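Local coordinates for protein ribosomal silencing factor RsfS (Bacillus halodurans, PDB 2O5A) that probably silences translation by binding ribosomal protein uL14 on the large subunit and so blocking its association with the small subunit, at residues Lys17-Val22 with Gln49-Glu54; Asp35-Cys40 with Asp84-Val89. All coordinates share one frame; numbering follows the deposited sequence.

Overall arrangement
From the N terminus, helix 4-16 leads into the loop that carries Lys17-Val22, and this loop delivers the chain to strand 22-26, the outermost strand on one side of the sheet within this chain. Strand 36-42 follows, and helix 45-61 comes directly after it; here contact 1 closes its loop, with Gln49-Glu54 meeting the loop that follows helix 4-16. Contact 2 opens inside that span, at Asp35-Cys40, and closes much later, at Asp84-Val89, so the two contacts cross along the chain. Contact 2 joins neighbouring central strands, while contact 1 packs the loop leaving helix 4-16 against helix 45-61. Their centres are about 12 Å apart, and Ala19 CB packs on Cys40 SG at 3.8 Å.

Contact 1 (Lys17-Val22 with Gln49-Glu54); sequences KKAEQV and QAIAHE
Lys17 and Glu54 meet through their aliphatic parts, the two side chains crossing at about a right angle, with Lys17 CG 3.4 Å from Glu54 CB. The lysine chain bends at chi2 (-75°) and again at chi3 (75°), which folds CD back over the helix backbone, where it lies 3.5 Å from Ala50 O and also meets Ala50 CB. The charged ends do not touch: Lys17 NZ stays 4.7 Å from Glu54 OE1, a spacing at which a mild attraction is likely. Lys17 lies within the Schellman motif that ends helix 4-16, just before its C-prime residue, Lys18, at positive phi, and the chain emerging from that turn runs past helix 45-61. Ile51 meets residues before and after Lys18. Its CG1 meets Lys17 CB at 3.8 Å, while its CD1, carried outward by an extended chi2 (178°), reaches the methyl of Ala19. Val14 of helix 4-16 touches both Ala19 and Ile51, and Ala19 also rests on Cys40 of strand 36-42, which places this meeting where the two helices and the sheet converge. Farther along the loop, the backbone of Glu20 hydrogen-bonds with His41.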
ATOM      1  N   LYS A  17      10.856  -4.788 -21.285  1.00 41.89           N
ATOM      2  CA  LYS A  17      11.976  -5.064 -20.390  1.00 38.36           C
ATOM      3  C   LYS A  17      11.876  -6.406 -19.667  1.00 36.30           C
ATOM      4  O   LYS A  17      12.692  -6.701 -18.793  1.00 36.31           O
ATOM      5  CB  LYS A  17      12.115  -3.942 -19.359  1.00 40.00           C
ATOM      6  CG  LYS A  17      12.392  -2.559 -19.945  1.00 39.46           C
ATOM      7  CD  LYS A  17      13.834  -2.388 -20.429  1.00 39.97           C
ATOM      8  CE  LYS A  17      14.108  -3.104 -21.744  1.00 41.30           C
ATOM      9  NZ  LYS A  17      15.485  -2.825 -22.245  1.00 39.74           N
ATOM     10  N   LYS A  18      10.874  -7.203 -20.022  1.00 35.74           N
ATOM     11  CA  LYS A  18      10.682  -8.528 -19.427  1.00 34.24           C
ATOM     12  C   LYS A  18      10.165  -8.548 -17.990  1.00 35.59           C
ATOM     13  O   LYS A  18      10.454  -9.487 -17.247  1.00 34.85           O
ATOM     14  CB  LYS A  18      11.993  -9.318 -19.483  1.00 33.78           C
ATOM     15  CG  LYS A  18      12.614  -9.420 -20.861  1.00 36.33           C
ATOM     16  CD  LYS A  18      11.745 -10.215 -21.814  1.00 39.46           C
ATOM     17  CE  LYS A  18      12.522 -10.555 -23.068  1.00 43.04           C
ATOM     18  NZ  LYS A  18      13.913 -10.962 -22.727  1.00 44.39           N
ATOM     19  N   ALA A  19       9.407  -7.532 -17.589  1.00 31.76           N
ATOM     20  CA  ALA A  19       8.877  -7.509 -16.229  1.00 32.03           C
ATOM     21  C   ALA A  19       7.968  -8.713 -16.039  1.00 32.09           C
ATOM     22  O   ALA A  19       7.123  -9.001 -16.887  1.00 30.51           O
ATOM     23  CB  ALA A  19       8.103  -6.239 -15.982  1.00 30.38           C
ATOM     24  N   GLU A  20       8.139  -9.409 -14.922  1.00 32.56           N
ATOM     25  CA  GLU A  20       7.343 -10.596 -14.643  1.00 30.19           C
ATOM     26  C   GLU A  20       6.139 -10.370 -13.731  1.00 28.70           C
ATOM     27  O   GLU A  20       6.103  -9.428 -12.939  1.00 29.56           O
ATOM     28  CB  GLU A  20       8.247 -11.685 -14.058  1.00 31.75           C
ATOM     29  CG  GLU A  20       9.328 -12.158 -15.022  1.00 31.88           C
ATOM     30  CD  GLU A  20      10.372 -13.029 -14.352  1.00 31.94           C
ATOM     31  OE1 GLU A  20      11.069 -13.785 -15.061  1.00 33.12           O
ATOM     32  OE2 GLU A  20      10.499 -12.948 -13.116  1.00 32.48           O
ATOM     33  N   GLN A  21       5.155 -11.253 -13.869  1.00 27.06           N
ATOM     34  CA  GLN A  21       3.920 -11.214 -13.091  1.00 26.02           C
ATOM     35  C   GLN A  21       3.197  -9.872 -13.163  1.00 25.29           C
ATOM     36  O   GLN A  21       2.809  -9.308 -12.140  1.00 24.51           O
ATOM     37  CB  GLN A  21       4.199 -11.568 -11.630  1.00 22.64           C
ATOM     38  CG  GLN A  21       4.956 -12.873 -11.445  1.00 19.57           C
ATOM     39  CD  GLN A  21       4.726 -13.489 -10.081  1.00 18.57           C
ATOM     40  OE1 GLN A  21       4.615 -12.783  -9.079  1.00 18.63           O
ATOM     41  NE2 GLN A  21       4.668 -14.813 -10.032  1.00 18.20           N
ATOM     42  N   VAL A  22       3.016  -9.371 -14.381  1.00 24.20           N
ATOM     43  CA  VAL A  22       2.332  -8.102 -14.589  1.00 23.11           C
ATOM     44  C   VAL A  22       0.859  -8.220 -14.214  1.00 26.45           C
ATOM     45  O   VAL A  22       0.143  -9.085 -14.721  1.00 25.68           O
ATOM     46  CB  VAL A  22       2.429  -7.649 -16.062  1.00 21.19           C
ATOM     47  CG1 VAL A  22       1.504  -6.466 -16.309  1.00 19.75           C
ATOM     48  CG2 VAL A  22       3.861  -7.271 -16.392  1.00 18.61           C
ATOM     49  N   GLN A  49      15.255  -1.340 -12.366  1.00 23.27           N
ATOM     50  CA  GLN A  49      15.527  -0.003 -12.872  1.00 22.13           C
ATOM     51  C   GLN A  49      15.360   0.060 -14.385  1.00 23.00           C
ATOM     52  O   GLN A  49      14.978   1.093 -14.930  1.00 23.41           O
ATOM     53  CB  GLN A  49      16.939   0.439 -12.476  1.00 21.30           C
ATOM     54  CG  GLN A  49      17.042   0.908 -11.033  1.00 25.47           C
ATOM     55  CD  GLN A  49      18.461   1.233 -10.611  1.00 25.65           C
ATOM     56  OE1 GLN A  49      18.684   1.815  -9.550  1.00 29.30           O
ATOM     57  NE2 GLN A  49      19.429   0.851 -11.435  1.00 25.37           N
ATOM     58  N   ALA A  50      15.647  -1.048 -15.062  1.00 22.22           N
ATOM     59  CA  ALA A  50      15.507  -1.097 -16.512  1.00 22.70           C
ATOM     60  C   ALA A  50      14.035  -0.896 -16.862  1.00 23.55           C
ATOM     61  O   ALA A  50      13.694  -0.149 -17.778  1.00 21.97           O
ATOM     62  CB  ALA A  50      15.994  -2.440 -17.038  1.00 20.31           C
ATOM     63  N   ILE A  51      13.170  -1.566 -16.110  1.00 23.82           N
ATOM     64  CA  ILE A  51      11.733  -1.479 -16.313  1.00 23.45           C
ATOM     65  C   ILE A  51      11.258  -0.059 -16.048  1.00 21.83           C
ATOM     66  O   ILE A  51      10.596   0.557 -16.883  1.00 20.93           O
ATOM     67  CB  ILE A  51      10.991  -2.416 -15.353  1.00 26.43           C
ATOM     68  CG1 ILE A  51      11.459  -3.853 -15.598  1.00 27.77           C
ATOM     69  CG2 ILE A  51       9.487  -2.217 -15.486  1.00 23.65           C
ATOM     70  CD1 ILE A  51      10.861  -4.904 -14.717  1.00 27.77           C
ATOM     71  N   ALA A  52      11.602   0.451 -14.871  1.00 21.37           N
ATOM     72  CA  ALA A  52      11.214   1.793 -14.475  1.00 21.00           C
ATOM     73  C   ALA A  52      11.681   2.836 -15.481  1.00 22.24           C
ATOM     74  O   ALA A  52      10.998   3.832 -15.711  1.00 19.62           O
ATOM     75  CB  ALA A  52      11.777   2.108 -13.101  1.00 20.21           C
ATOM     76  N   HIS A  53      12.842   2.604 -16.086  1.00 22.92           N
ATOM     77  CA  HIS A  53      13.391   3.546 -17.055  1.00 23.91           C
ATOM     78  C   HIS A  53      12.671   3.482 -18.401  1.00 24.57           C
ATOM     79  O   HIS A  53      12.436   4.514 -19.029  1.00 22.82           O
ATOM     80  CB  HIS A  53      14.888   3.289 -17.246  1.00 23.52           C
ATOM     81  CG  HIS A  53      15.616   4.429 -17.900  1.00 24.76           C
ATOM     82  ND1 HIS A  53      15.831   4.493 -19.257  1.00 23.47           N
ATOM     83  CD2 HIS A  53      16.165   5.545 -17.375  1.00 26.28           C
ATOM     84  CE1 HIS A  53      16.483   5.605 -19.544  1.00 23.33           C
ATOM     85  NE2 HIS A  53      16.700   6.262 -18.415  1.00 26.45           N
ATOM     86  N   GLU A  54      12.323   2.277 -18.841  1.00 27.31           N
ATOM     87  CA  GLU A  54      11.621   2.115 -20.112  1.00 30.09           C
ATOM     88  C   GLU A  54      10.259   2.789 -20.006  1.00 31.76           C
ATOM     89  O   GLU A  54       9.739   3.322 -20.988  1.00 30.26           O
ATOM     90  CB  GLU A  54      11.443   0.630 -20.441  1.00 33.12           C
ATOM     91  CG  GLU A  54      10.697   0.345 -21.745  1.00 39.21           C
ATOM     92  CD  GLU A  54      11.410   0.887 -22.971  1.00 43.36           C
ATOM     93  OE1 GLU A  54      12.657   0.843 -23.003  1.00 45.50           O
ATOM     94  OE2 GLU A  54      10.724   1.344 -23.909  1.00 43.66           O
TER

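Contact 2 (Asp35-Cys40 with Asp84-Val89); sequences DFFLIC and DVVVHV
Phe37 and His88 both hold CG anti to the carbonyl carbon, with chi1 at -90° and -70°, and this sends their rings out from one face of a parallel strand pair to meet obliquely. His88 CE1 lies over one face of the Phe37 ring, toward its rim, with the ring planes at 49°. The strands, 36-40 and 85-89, are neighbours in the mixed sheet of the RsfS domain. Val86 lies beside Phe37, its CB 3.6 Å from CE1 of the phenyl ring. Trp104 meets both rings, edge-to-face with Phe37. An alanine in place of Phe37 would probably leave His88 CE1 and Val86 without the ring they pack on, opening a gap beside Trp104. Phe36, Leu38 and Cys40 occupy the other face, paired with Val85, Val87 and Val89; there Phe36 CB meets Val85 CG2 at 3.7 Å, beneath helix 4-16, while helix 45-61 covers Val87 and Val89. A regular parallel ladder joins the backbones: Phe36 N to Asp84 O, Val86 N to Phe36 O, Leu38 N to Val86 O, His88 N to Leu38 O and Cys40 N to His88 O. At the N-terminal end of the strand pair, where a manganese ion lies about 3 Å from the side chain of Asp35, the side chains of Asp35 and Asp84 lie side by side, pointing the same way, their carboxylates turned nearly perpendicular and Asp35 OD1 3.7 Å from Asp84 OD1.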
ATOM      1  N   ASP A  35      -7.274   5.244 -11.303  1.00 32.55           N
ATOM      2  CA  ASP A  35      -8.118   4.387 -12.127  1.00 35.80           C
ATOM      3  C   ASP A  35      -7.489   3.005 -12.246  1.00 32.87           C
ATOM      4  O   ASP A  35      -8.160   1.988 -12.078  1.00 32.69           O
ATOM      5  CB  ASP A  35      -8.292   4.996 -13.520  1.00 41.32           C
ATOM      6  CG  ASP A  35      -8.971   6.352 -13.487  1.00 49.65           C
ATOM      7  OD1 ASP A  35      -8.405   7.283 -12.875  1.00 56.20           O
ATOM      8  OD2 ASP A  35     -10.068   6.487 -14.066  1.00 53.57           O
ATOM      9  N   PHE A  36      -6.192   2.980 -12.540  1.00 30.60           N
ATOM     10  CA  PHE A  36      -5.458   1.728 -12.681  1.00 26.32           C
ATOM     11  C   PHE A  36      -4.116   1.759 -11.955  1.00 23.11           C
ATOM     12  O   PHE A  36      -3.431   2.784 -11.917  1.00 22.84           O
ATOM     13  CB  PHE A  36      -5.207   1.409 -14.158  1.00 26.98           C
ATOM     14  CG  PHE A  36      -6.451   1.107 -14.950  1.00 28.14           C
ATOM     15  CD1 PHE A  36      -7.278   0.043 -14.599  1.00 28.76           C
ATOM     16  CD2 PHE A  36      -6.778   1.865 -16.069  1.00 29.96           C
ATOM     17  CE1 PHE A  36      -8.408  -0.264 -15.359  1.00 29.47           C
ATOM     18  CE2 PHE A  36      -7.903   1.565 -16.835  1.00 27.94           C
ATOM     19  CZ  PHE A  36      -8.721   0.500 -16.477  1.00 30.10           C
ATOM     20  N   PHE A  37      -3.756   0.618 -11.381  1.00 20.77           N
ATOM     21  CA  PHE A  37      -2.496   0.433 -10.670  1.00 19.37           C
ATOM     22  C   PHE A  37      -1.851  -0.774 -11.338  1.00 19.54           C
ATOM     23  O   PHE A  37      -2.399  -1.876 -11.292  1.00 18.79           O
ATOM     24  CB  PHE A  37      -2.749   0.131  -9.190  1.00 17.03           C
ATOM     25  CG  PHE A  37      -2.804   1.354  -8.301  1.00 16.93           C
ATOM     26  CD1 PHE A  37      -2.952   2.637  -8.833  1.00 17.83           C
ATOM     27  CD2 PHE A  37      -2.714   1.211  -6.922  1.00 18.58           C
ATOM     28  CE1 PHE A  37      -3.018   3.754  -7.992  1.00 18.01           C
ATOM     29  CE2 PHE A  37      -2.779   2.317  -6.077  1.00 17.71           C
ATOM     30  CZ  PHE A  37      -2.927   3.591  -6.611  1.00 15.91           C
ATOM     31  N   LEU A  38      -0.699  -0.570 -11.971  1.00 18.85           N
ATOM     32  CA  LEU A  38      -0.015  -1.661 -12.658  1.00 19.87           C
ATOM     33  C   LEU A  38       1.139  -2.208 -11.818  1.00 22.00           C
ATOM     34  O   LEU A  38       2.051  -1.466 -11.448  1.00 21.21           O
ATOM     35  CB  LEU A  38       0.510  -1.175 -14.013  1.00 17.70           C
ATOM     36  CG  LEU A  38       1.147  -2.202 -14.960  1.00 17.27           C
ATOM     37  CD1 LEU A  38       0.110  -3.232 -15.390  1.00 14.93           C
ATOM     38  CD2 LEU A  38       1.713  -1.483 -16.175  1.00 13.91           C
ATOM     39  N   ILE A  39       1.091  -3.508 -11.530  1.00 25.67           N
ATOM     40  CA  ILE A  39       2.113  -4.171 -10.732  1.00 27.13           C
ATOM     41  C   ILE A  39       2.921  -5.216 -11.487  1.00 27.74           C
ATOM     42  O   ILE A  39       2.413  -5.922 -12.362  1.00 27.72           O
ATOM     43  CB  ILE A  39       1.491  -4.815  -9.492  1.00 28.47           C
ATOM     44  CG1 ILE A  39       0.466  -3.828  -8.928  1.00 29.43           C
ATOM     45  CG2 ILE A  39       2.581  -5.215  -8.495  1.00 26.89           C
ATOM     46  CD1 ILE A  39      -0.265  -4.259  -7.730  1.00 29.40           C
ATOM     47  N   CYS A  40       4.194  -5.292 -11.132  1.00 28.88           N
ATOM     48  CA  CYS A  40       5.120  -6.228 -11.737  1.00 27.02           C
ATOM     49  C   CYS A  40       6.394  -6.210 -10.918  1.00 25.54           C
ATOM     50  O   CYS A  40       6.511  -5.453  -9.951  1.00 25.89           O
ATOM     51  CB  CYS A  40       5.413  -5.822 -13.178  1.00 25.30           C
ATOM     52  SG  CYS A  40       6.205  -4.206 -13.339  1.00 21.55           S
ATOM     53  N   ASP A  84      -3.517   8.883 -14.391  1.00 37.90           N
ATOM     54  CA  ASP A  84      -4.632   7.947 -14.345  1.00 37.21           C
ATOM     55  C   ASP A  84      -4.135   6.537 -14.053  1.00 33.95           C
ATOM     56  O   ASP A  84      -4.893   5.682 -13.594  1.00 33.92           O
ATOM     57  CB  ASP A  84      -5.376   7.962 -15.674  1.00 43.45           C
ATOM     58  CG  ASP A  84      -6.006   9.309 -15.975  1.00 48.64           C
ATOM     59  OD1 ASP A  84      -6.803   9.792 -15.145  1.00 51.93           O
ATOM     60  OD2 ASP A  84      -5.706   9.881 -17.045  1.00 52.65           O
ATOM     61  N   VAL A  85      -2.857   6.302 -14.330  1.00 30.07           N
ATOM     62  CA  VAL A  85      -2.239   5.005 -14.087  1.00 25.64           C
ATOM     63  C   VAL A  85      -0.997   5.178 -13.223  1.00 23.55           C
ATOM     64  O   VAL A  85      -0.208   6.103 -13.423  1.00 24.19           O
ATOM     65  CB  VAL A  85      -1.827   4.304 -15.407  1.00 23.59           C
ATOM     66  CG1 VAL A  85      -0.849   3.170 -15.116  1.00 21.80           C
ATOM     67  CG2 VAL A  85      -3.059   3.755 -16.109  1.00 22.71           C
ATOM     68  N   VAL A  86      -0.840   4.286 -12.253  1.00 20.61           N
ATOM     69  CA  VAL A  86       0.309   4.314 -11.359  1.00 17.05           C
ATOM     70  C   VAL A  86       0.967   2.947 -11.417  1.00 17.96           C
ATOM     71  O   VAL A  86       0.340   1.936 -11.102  1.00 15.11           O
ATOM     72  CB  VAL A  86      -0.118   4.609  -9.910  1.00 17.07           C
ATOM     73  CG1 VAL A  86       1.078   4.478  -8.979  1.00 16.29           C
ATOM     74  CG2 VAL A  86      -0.707   6.004  -9.820  1.00 15.79           C
ATOM     75  N   VAL A  87       2.229   2.917 -11.826  1.00 12.94           N
ATOM     76  CA  VAL A  87       2.954   1.660 -11.938  1.00 11.56           C
ATOM     77  C   VAL A  87       3.836   1.380 -10.728  1.00 15.32           C
ATOM     78  O   VAL A  87       4.507   2.273 -10.209  1.00 12.23           O
ATOM     79  CB  VAL A  87       3.844   1.644 -13.200  1.00 11.54           C
ATOM     80  CG1 VAL A  87       4.443   0.257 -13.401  1.00 12.05           C
ATOM     81  CG2 VAL A  87       3.030   2.058 -14.414  1.00  9.94           C
ATOM     82  N   HIS A  88       3.821   0.126 -10.287  1.00 14.11           N
ATOM     83  CA  HIS A  88       4.627  -0.312  -9.155  1.00 13.70           C
ATOM     84  C   HIS A  88       5.571  -1.415  -9.613  1.00 14.12           C
ATOM     85  O   HIS A  88       5.137  -2.523  -9.927  1.00 13.48           O
ATOM     86  CB  HIS A  88       3.740  -0.848  -8.028  1.00 15.94           C
ATOM     87  CG  HIS A  88       2.947   0.210  -7.324  1.00 20.49           C
ATOM     88  ND1 HIS A  88       1.825   0.787  -7.876  1.00 22.68           N
ATOM     89  CD2 HIS A  88       3.112   0.788  -6.113  1.00 22.37           C
ATOM     90  CE1 HIS A  88       1.330   1.678  -7.032  1.00 22.20           C
ATOM     91  NE2 HIS A  88       2.096   1.698  -5.953  1.00 21.26           N
ATOM     92  N   VAL A  89       6.861  -1.107  -9.653  1.00 16.01           N
ATOM     93  CA  VAL A  89       7.860  -2.079 -10.072  1.00 13.83           C
ATOM     94  C   VAL A  89       8.640  -2.563  -8.856  1.00 14.03           C
ATOM     95  O   VAL A  89       9.494  -1.849  -8.331  1.00 15.25           O
ATOM     96  CB  VAL A  89       8.849  -1.462 -11.091  1.00 14.33           C
ATOM     97  CG1 VAL A  89       9.847  -2.513 -11.552  1.00 13.49           C
ATOM     98  CG2 VAL A  89       8.084  -0.902 -12.282  1.00 11.33           C
TER